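Local structure of protein (hdlp (histone deacetylase-like protein)) (Aquifex aeolicus, 1C3P) at residues 56-60 with 61-65; 65-68 with 69-72; 358-362 with 363-367. The protein is a zinc-binding bacterial homologue of the histone deacetylases that probably removes acetyl groups as they do and takes up their inhibitors TSA and SAHA. All coordinates share one frame; numbering follows the deposited sequence.

Interaction 1. Residues 56-60 with 61-65; sequences ELLLF and HTEDY
The phenyl ring of F60 turns its edge onto the face of the H61 imidazole, a T-shaped pair with ring centroids 4.8 Å apart and planes at 71°. F60 CD2 makes the closest approach, lying over the centre of the imidazole and 3.6 Å from H61 CE1. Different first torsions bring these chain neighbours together: F60 carries CG anti to its backbone N (chi1 178°), whereas H61 keeps CG beside its own (chi1 -69°). H61 ND1 is buried without a polar partner, which would probably disfavour a charged ring. The pair sits in the turn joining helix 54-57 to helix 63-75 of the histone deacetylase domain. Here L57 O is gripped twice, by F60 N and by H61 N, the second at 3.0 Å and in the carbonyl plane. An alanine in place of H61 takes away the imidazole, which would probably leave the edge of F60 without the face it rests on and a gap beside I66. On the outer side, L58 spreads both methyls over E63, CD1 and CD2 each 3.6 Å from E63 CG. A water donates to L58 O and H61 O, bridging the turn. T62, the N-cap residue of the second helix, makes no capping bond with its side chain; T62 OG1 instead reaches D64 OD2 at 2.6 Å and also pairs with S136 OG.

Interaction 2. Residues 65-68 with 69-72; sequences YINT and LMEA
T68 O receives A72 N at 2.8 Å with an N-H...O angle of 166°, the shortest of four successive backbone bonds across this piece of helix. A72 CB lies beside the same oxygen, 3.2 Å from T68 O. L69 N to Y65 O, M70 N to I66 O and E71 N to N67 O repeat the four-residue spacing. T68 sets OG1 beside its backbone N (chi1 -63°), where it can reach back along the helix to hydrogen-bond D64 O. The stretch is thus regular alpha-helix, part of helix 63-75 in the histone deacetylase domain, and its side chains divide between neighbouring elements. On the buried flank, Y65 holds CG anti to its backbone N, which brings its ring alongside L69, and L69 lays its isobutyl group over one face of that ring. L69 CD1 stands 4.1 Å from the ring centroid and 27° off the normal, a CH-pi contact, while L69 CG lies over the same face but offset toward the rim. Both methyls, L69 CD1 and CD2, also come within 3.8 Å of Y65 OH. The hydroxyl's bond to Y143 O probably helps hold the far end of the ring in place. I66 adds a looser apolar contact, I66 CD1 standing 4.3 Å from L69 CD1, and on its other branch I66 CG2 approaches M70 SD at 4.3 Å. I66, L69 and M70 all touch F100 of helix 98-118. M70 CG passes 3.4 Å from I66 O. Further round the helix, E71 OE2 forms a salt bridge with R74.

Interaction 3. Residues 358-362 with 363-367; sequences GEVRK and EVKDT
V360 lays its CG1 methyl over the start of the chain of K365 and the branch point of V364, with V360 CG1 4.0 Å from K365 CG and 4.1 Å from V364 CB. This is the N-terminus of helix 362-372, with R361 at the N-cap. V360 just before the cap and K365 four residues after it occupy the two positions of a hydrophobic staple, the lysine contributing its methylenes. K365 is extended beyond CG, which carries CE to 3.7 Å from V360 O. V360 and V364 cross at about a right angle, and F233 of helix 228-245 touches V360, V364 and K365. The backbone at the cap is held by R361 O, which accepts K365 N at 3.2 Å in a nearly straight bond (165°) and V364 N in a weak one. R361 and E363 run side by side, pointing the same way, with guanidinium and carboxylate planes 76° apart. R361 NH1 remains 4.1 Å from E363 OE2, beyond a salt bridge, so any attraction is probably modest. R361 instead forms its salt bridge through NE to E230, and NH2 bonds K224 O, tying the cap to helix 228-245 and the loop before it. One residue on, K362 O accepts D366 N at 2.8 Å, while D366 OD2, an acceptor itself, lies 3.3 Å from K362 O.

In the fold
Interactions 1 and 2 are consecutive along the chain and share Y65; their centres lie 10 Å apart. The turn after helix 54-57 leads into helix 63-75, and I66 of interaction 2 packs back on it, I66 CD1 lying 3.6 Å from H61 CB. Interaction 3 follows much later, at the start of helix 362-372, on the opposite side of the chain's centre: about 41 Å from interaction 1 and 45 Å from interaction 2, between centres. The eight-stranded parallel sheet belongs to the body of the alpha/beta fold between these outlying helices. All three contacts lie away from the zinc ligands D168, H170 and D258, and concern the ends and flanks of peripheral helices, not the metal site.

Interaction 1. Residues 56-60 with 61-65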
loop_
_atom_site.group_PDB
_atom_site.type_symbol
_atom_site.label_atom_id
_atom_site.label_comp_id
_atom_site.label_asym_id
_atom_site.label_seq_id
_atom_site.Cartn_x
_atom_site.Cartn_y
_atom_site.Cartn_z
ATOM N N GLU A 56 -11.168 -2.319 -17.451
ATOM C CA GLU A 56 -10.973 -1.970 -16.053
ATOM C C GLU A 56 -9.862 -0.926 -15.931
ATOM O O GLU A 56 -9.967 0.019 -15.146
ATOM C CB GLU A 56 -10.666 -3.232 -15.239
ATOM C CG GLU A 56 -11.840 -4.228 -15.269
ATOM C CD GLU A 56 -11.499 -5.550 -14.638
ATOM O OE1 GLU A 56 -10.299 -5.909 -14.689
ATOM O OE2 GLU A 56 -12.422 -6.236 -14.122
ATOM N N LEU A 57 -8.800 -1.078 -16.719
ATOM C CA LEU A 57 -7.714 -0.104 -16.674
ATOM C C LEU A 57 -8.186 1.280 -17.111
ATOM O O LEU A 57 -7.781 2.296 -16.538
ATOM C CB LEU A 57 -6.547 -0.533 -17.567
ATOM C CG LEU A 57 -5.790 -1.784 -17.079
ATOM C CD1 LEU A 57 -4.673 -2.136 -18.070
ATOM C CD2 LEU A 57 -5.192 -1.504 -15.682
ATOM N N LEU A 58 -9.033 1.313 -18.136
ATOM C CA LEU A 58 -9.530 2.578 -18.657
ATOM C C LEU A 58 -10.590 3.226 -17.774
ATOM O O LEU A 58 -11.104 4.296 -18.105
ATOM C CB LEU A 58 -10.033 2.399 -20.087
ATOM C CG LEU A 58 -8.943 1.913 -21.053
ATOM C CD1 LEU A 58 -9.545 1.676 -22.432
ATOM C CD2 LEU A 58 -7.800 2.902 -21.112
ATOM N N LEU A 59 -10.929 2.583 -16.661
ATOM C CA LEU A 59 -11.852 3.211 -15.708
ATOM C C LEU A 59 -11.113 4.441 -15.139
ATOM O O LEU A 59 -11.732 5.403 -14.683
ATOM C CB LEU A 59 -12.195 2.260 -14.552
ATOM C CG LEU A 59 -13.081 1.045 -14.843
ATOM C CD1 LEU A 59 -13.153 0.134 -13.625
ATOM C CD2 LEU A 59 -14.485 1.529 -15.251
ATOM N N PHE A 60 -9.779 4.395 -15.144
ATOM C CA PHE A 60 -8.990 5.515 -14.646
ATOM C C PHE A 60 -7.928 6.045 -15.616
ATOM O O PHE A 60 -7.872 7.243 -15.896
ATOM C CB PHE A 60 -8.302 5.167 -13.319
ATOM C CG PHE A 60 -7.421 6.279 -12.785
ATOM C CD1 PHE A 60 -7.959 7.523 -12.471
ATOM C CD2 PHE A 60 -6.052 6.082 -12.610
ATOM C CE1 PHE A 60 -7.151 8.561 -11.992
ATOM C CE2 PHE A 60 -5.231 7.111 -12.132
ATOM C CZ PHE A 60 -5.791 8.359 -11.822
ATOM N N HIS A 61 -7.073 5.162 -16.116
ATOM C CA HIS A 61 -6.005 5.592 -17.015
ATOM C C HIS A 61 -6.441 5.868 -18.438
ATOM O O HIS A 61 -7.453 5.335 -18.895
ATOM C CB HIS A 61 -4.879 4.554 -17.009
ATOM C CG HIS A 61 -4.135 4.512 -15.717
ATOM N ND1 HIS A 61 -4.344 3.542 -14.761
ATOM C CD2 HIS A 61 -3.208 5.354 -15.204
ATOM C CE1 HIS A 61 -3.572 3.787 -13.714
ATOM N NE2 HIS A 61 -2.875 4.879 -13.959
ATOM N N THR A 62 -5.686 6.728 -19.128
ATOM C CA THR A 62 -6.008 7.058 -20.522
ATOM C C THR A 62 -5.408 6.030 -21.464
ATOM O O THR A 62 -4.384 5.409 -21.168
ATOM C CB THR A 62 -5.506 8.461 -20.912
ATOM O OG1 THR A 62 -4.094 8.564 -20.687
ATOM C CG2 THR A 62 -6.224 9.509 -20.097
ATOM N N GLU A 63 -6.059 5.840 -22.603
ATOM C CA GLU A 63 -5.602 4.856 -23.571
ATOM C C GLU A 63 -4.197 5.015 -24.092
ATOM O O GLU A 63 -3.485 4.025 -24.236
ATOM C CB GLU A 63 -6.544 4.791 -24.769
ATOM C CG GLU A 63 -7.728 3.888 -24.598
ATOM C CD GLU A 63 -8.339 3.509 -25.934
ATOM O OE1 GLU A 63 -7.620 2.900 -26.759
ATOM O OE2 GLU A 63 -9.530 3.820 -26.158
ATOM N N ASP A 64 -3.803 6.248 -24.405
ATOM C CA ASP A 64 -2.467 6.491 -24.942
ATOM C C ASP A 64 -1.391 6.060 -23.932
ATOM O O ASP A 64 -0.357 5.495 -24.317
ATOM C CB ASP A 64 -2.263 7.970 -25.283
ATOM C CG ASP A 64 -2.416 8.882 -24.069
ATOM O OD1 ASP A 64 -1.918 10.029 -24.109
ATOM O OD2 ASP A 64 -3.049 8.463 -23.078
ATOM N N TYR A 65 -1.631 6.343 -22.653
ATOM C CA TYR A 65 -0.688 5.973 -21.593
ATOM C C TYR A 65 -0.620 4.449 -21.452
ATOM O O TYR A 65 0.470 3.885 -21.445
ATOM C CB TYR A 65 -1.085 6.624 -20.243
ATOM C CG TYR A 65 -0.221 6.168 -19.078
ATOM C CD1 TYR A 65 1.175 6.288 -19.124
ATOM C CD2 TYR A 65 -0.797 5.590 -17.939
ATOM C CE1 TYR A 65 1.979 5.835 -18.067
ATOM C CE2 TYR A 65 -0.001 5.132 -16.877
ATOM C CZ TYR A 65 1.379 5.250 -16.945
ATOM O OH TYR A 65 2.162 4.746 -15.924
HETATM O O HOH W 1 -9.933 6.214 -20.014
#

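Interaction 2. Residues 65-68 with 69-72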
loop_
_atom_site.group_PDB
_atom_site.type_symbol
_atom_site.label_atom_id
_atom_site.label_comp_id
_atom_site.label_asym_id
_atom_site.label_seq_id
_atom_site.Cartn_x
_atom_site.Cartn_y
_atom_site.Cartn_z
ATOM N N TYR A 65 -1.631 6.343 -22.653
ATOM C CA TYR A 65 -0.688 5.973 -21.593
ATOM C C TYR A 65 -0.620 4.449 -21.452
ATOM O O TYR A 65 0.470 3.885 -21.445
ATOM C CB TYR A 65 -1.085 6.624 -20.243
ATOM C CG TYR A 65 -0.221 6.168 -19.078
ATOM C CD1 TYR A 65 1.175 6.288 -19.124
ATOM C CD2 TYR A 65 -0.797 5.590 -17.939
ATOM C CE1 TYR A 65 1.979 5.835 -18.067
ATOM C CE2 TYR A 65 -0.001 5.132 -16.877
ATOM C CZ TYR A 65 1.379 5.250 -16.945
ATOM O OH TYR A 65 2.162 4.746 -15.924
ATOM N N ILE A 66 -1.772 3.791 -21.359
ATOM C CA ILE A 66 -1.806 2.340 -21.230
ATOM C C ILE A 66 -1.148 1.713 -22.443
ATOM O O ILE A 66 -0.339 0.807 -22.284
ATOM C CB ILE A 66 -3.260 1.804 -21.099
ATOM C CG1 ILE A 66 -3.864 2.301 -19.791
ATOM C CG2 ILE A 66 -3.277 0.269 -21.145
ATOM C CD1 ILE A 66 -3.110 1.776 -18.554
ATOM N N ASN A 67 -1.474 2.193 -23.649
ATOM C CA ASN A 67 -0.872 1.610 -24.851
ATOM C C ASN A 67 0.638 1.761 -24.849
ATOM O O ASN A 67 1.355 0.880 -25.340
ATOM C CB ASN A 67 -1.441 2.210 -26.145
ATOM C CG ASN A 67 -2.877 1.777 -26.416
ATOM O OD1 ASN A 67 -3.350 0.779 -25.886
ATOM N ND2 ASN A 67 -3.565 2.525 -27.260
ATOM N N THR A 68 1.123 2.858 -24.277
ATOM C CA THR A 68 2.556 3.089 -24.214
ATOM C C THR A 68 3.220 2.085 -23.272
ATOM O O THR A 68 4.300 1.578 -23.561
ATOM C CB THR A 68 2.880 4.521 -23.755
ATOM O OG1 THR A 68 2.362 5.452 -24.722
ATOM C CG2 THR A 68 4.378 4.713 -23.653
ATOM N N LEU A 69 2.570 1.783 -22.154
ATOM C CA LEU A 69 3.138 0.810 -21.228
ATOM C C LEU A 69 3.230 -0.561 -21.903
ATOM O O LEU A 69 4.215 -1.288 -21.741
ATOM C CB LEU A 69 2.278 0.686 -19.963
ATOM C CG LEU A 69 2.178 1.893 -19.026
ATOM C CD1 LEU A 69 1.166 1.618 -17.921
ATOM C CD2 LEU A 69 3.537 2.182 -18.434
ATOM N N MET A 70 2.199 -0.923 -22.655
ATOM C CA MET A 70 2.204 -2.218 -23.335
ATOM C C MET A 70 3.275 -2.311 -24.411
ATOM O O MET A 70 3.909 -3.348 -24.563
ATOM C CB MET A 70 0.850 -2.497 -23.966
ATOM C CG MET A 70 -0.292 -2.486 -22.953
ATOM S SD MET A 70 -1.906 -2.830 -23.730
ATOM C CE MET A 70 -1.758 -4.580 -23.982
ATOM N N GLU A 71 3.448 -1.240 -25.176
ATOM C CA GLU A 71 4.447 -1.222 -26.239
ATOM C C GLU A 71 5.856 -1.199 -25.653
ATOM O O GLU A 71 6.742 -1.942 -26.091
ATOM C CB GLU A 71 4.244 0.004 -27.130
ATOM C CG GLU A 71 5.238 0.094 -28.257
ATOM C CD GLU A 71 4.906 -0.827 -29.422
ATOM O OE1 GLU A 71 5.548 -0.684 -30.488
ATOM O OE2 GLU A 71 4.005 -1.680 -29.281
ATOM N N ALA A 72 6.074 -0.351 -24.652
ATOM C CA ALA A 72 7.389 -0.267 -24.028
ATOM C C ALA A 72 7.815 -1.613 -23.454
ATOM O O ALA A 72 8.958 -2.047 -23.629
ATOM C CB ALA A 72 7.380 0.770 -22.914
#

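Interaction 3. Residues 358-362 with 363-367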
loop_
_atom_site.group_PDB
_atom_site.type_symbol
_atom_site.label_atom_id
_atom_site.label_comp_id
_atom_site.label_asym_id
_atom_site.label_seq_id
_atom_site.Cartn_x
_atom_site.Cartn_y
_atom_site.Cartn_z
ATOM N N GLY A 358 6.675 5.687 22.809
ATOM C CA GLY A 358 7.358 6.822 23.392
ATOM C C GLY A 358 6.354 7.936 23.601
ATOM O O GLY A 358 5.151 7.714 23.534
ATOM N N GLU A 359 6.840 9.143 23.854
ATOM C CA GLU A 359 5.950 10.270 24.055
ATOM C C GLU A 359 5.469 10.805 22.721
ATOM O O GLU A 359 6.104 10.594 21.690
ATOM C CB GLU A 359 6.681 11.388 24.790
ATOM C CG GLU A 359 6.986 11.100 26.241
ATOM C CD GLU A 359 7.859 12.179 26.862
ATOM O OE1 GLU A 359 7.527 13.377 26.712
ATOM O OE2 GLU A 359 8.871 11.825 27.501
ATOM N N VAL A 360 4.337 11.487 22.736
ATOM C CA VAL A 360 3.846 12.080 21.511
ATOM C C VAL A 360 4.358 13.527 21.452
ATOM O O VAL A 360 3.978 14.369 22.276
ATOM C CB VAL A 360 2.322 12.052 21.460
ATOM C CG1 VAL A 360 1.831 12.717 20.168
ATOM C CG2 VAL A 360 1.833 10.595 21.559
ATOM N N ARG A 361 5.241 13.807 20.490
ATOM C CA ARG A 361 5.798 15.155 20.330
ATOM C C ARG A 361 4.765 16.238 20.090
ATOM O O ARG A 361 3.711 15.992 19.505
ATOM C CB ARG A 361 6.794 15.194 19.168
ATOM C CG ARG A 361 8.149 14.648 19.525
ATOM C CD ARG A 361 8.985 14.512 18.275
ATOM N NE ARG A 361 8.647 13.299 17.532
ATOM C CZ ARG A 361 9.235 12.951 16.397
ATOM N NH1 ARG A 361 10.180 13.734 15.882
ATOM N NH2 ARG A 361 8.907 11.810 15.803
ATOM N N LYS A 362 5.088 17.449 20.540
ATOM C CA LYS A 362 4.200 18.595 20.363
ATOM C C LYS A 362 3.873 18.812 18.888
ATOM O O LYS A 362 2.749 19.164 18.549
ATOM C CB LYS A 362 4.836 19.874 20.948
ATOM C CG LYS A 362 4.915 19.893 22.463
ATOM C CD LYS A 362 5.668 18.677 22.981
ATOM C CE LYS A 362 7.049 18.599 22.362
ATOM N NZ LYS A 362 7.666 17.310 22.655
ATOM N N GLU A 363 4.870 18.620 18.023
ATOM C CA GLU A 363 4.698 18.765 16.569
ATOM C C GLU A 363 3.516 17.965 16.068
ATOM O O GLU A 363 2.709 18.438 15.261
ATOM C CB GLU A 363 5.875 18.187 15.806
ATOM C CG GLU A 363 7.190 18.830 15.951
ATOM C CD GLU A 363 8.225 18.032 15.200
ATOM O OE1 GLU A 363 7.987 17.760 13.994
ATOM O OE2 GLU A 363 9.255 17.680 15.812
ATOM N N VAL A 364 3.472 16.713 16.498
ATOM C CA VAL A 364 2.405 15.830 16.075
ATOM C C VAL A 364 1.061 16.319 16.592
ATOM O O VAL A 364 0.078 16.365 15.840
ATOM C CB VAL A 364 2.649 14.393 16.536
ATOM C CG1 VAL A 364 1.476 13.532 16.117
ATOM C CG2 VAL A 364 3.948 13.848 15.924
ATOM N N LYS A 365 1.010 16.712 17.860
ATOM C CA LYS A 365 -0.240 17.215 18.414
ATOM C C LYS A 365 -0.683 18.461 17.654
ATOM O O LYS A 365 -1.867 18.625 17.347
ATOM C CB LYS A 365 -0.085 17.535 19.910
ATOM C CG LYS A 365 0.215 16.322 20.769
ATOM C CD LYS A 365 0.241 16.681 22.254
ATOM C CE LYS A 365 0.542 15.456 23.107
ATOM N NZ LYS A 365 0.546 15.733 24.573
ATOM N N ASP A 366 0.267 19.342 17.346
ATOM C CA ASP A 366 -0.084 20.557 16.614
ATOM C C ASP A 366 -0.642 20.255 15.218
ATOM O O ASP A 366 -1.602 20.885 14.777
ATOM C CB ASP A 366 1.126 21.504 16.482
ATOM C CG ASP A 366 1.615 22.026 17.824
ATOM O OD1 ASP A 366 0.813 22.084 18.788
ATOM O OD2 ASP A 366 2.798 22.408 17.909
ATOM N N THR A 367 -0.038 19.305 14.518
ATOM C CA THR A 367 -0.516 18.956 13.176
ATOM C C THR A 367 -1.975 18.494 13.230
ATOM O O THR A 367 -2.813 18.949 12.444
ATOM C CB THR A 367 0.364 17.862 12.574
ATOM O OG1 THR A 367 1.681 18.390 12.367
ATOM C CG2 THR A 367 -0.201 17.381 11.253
#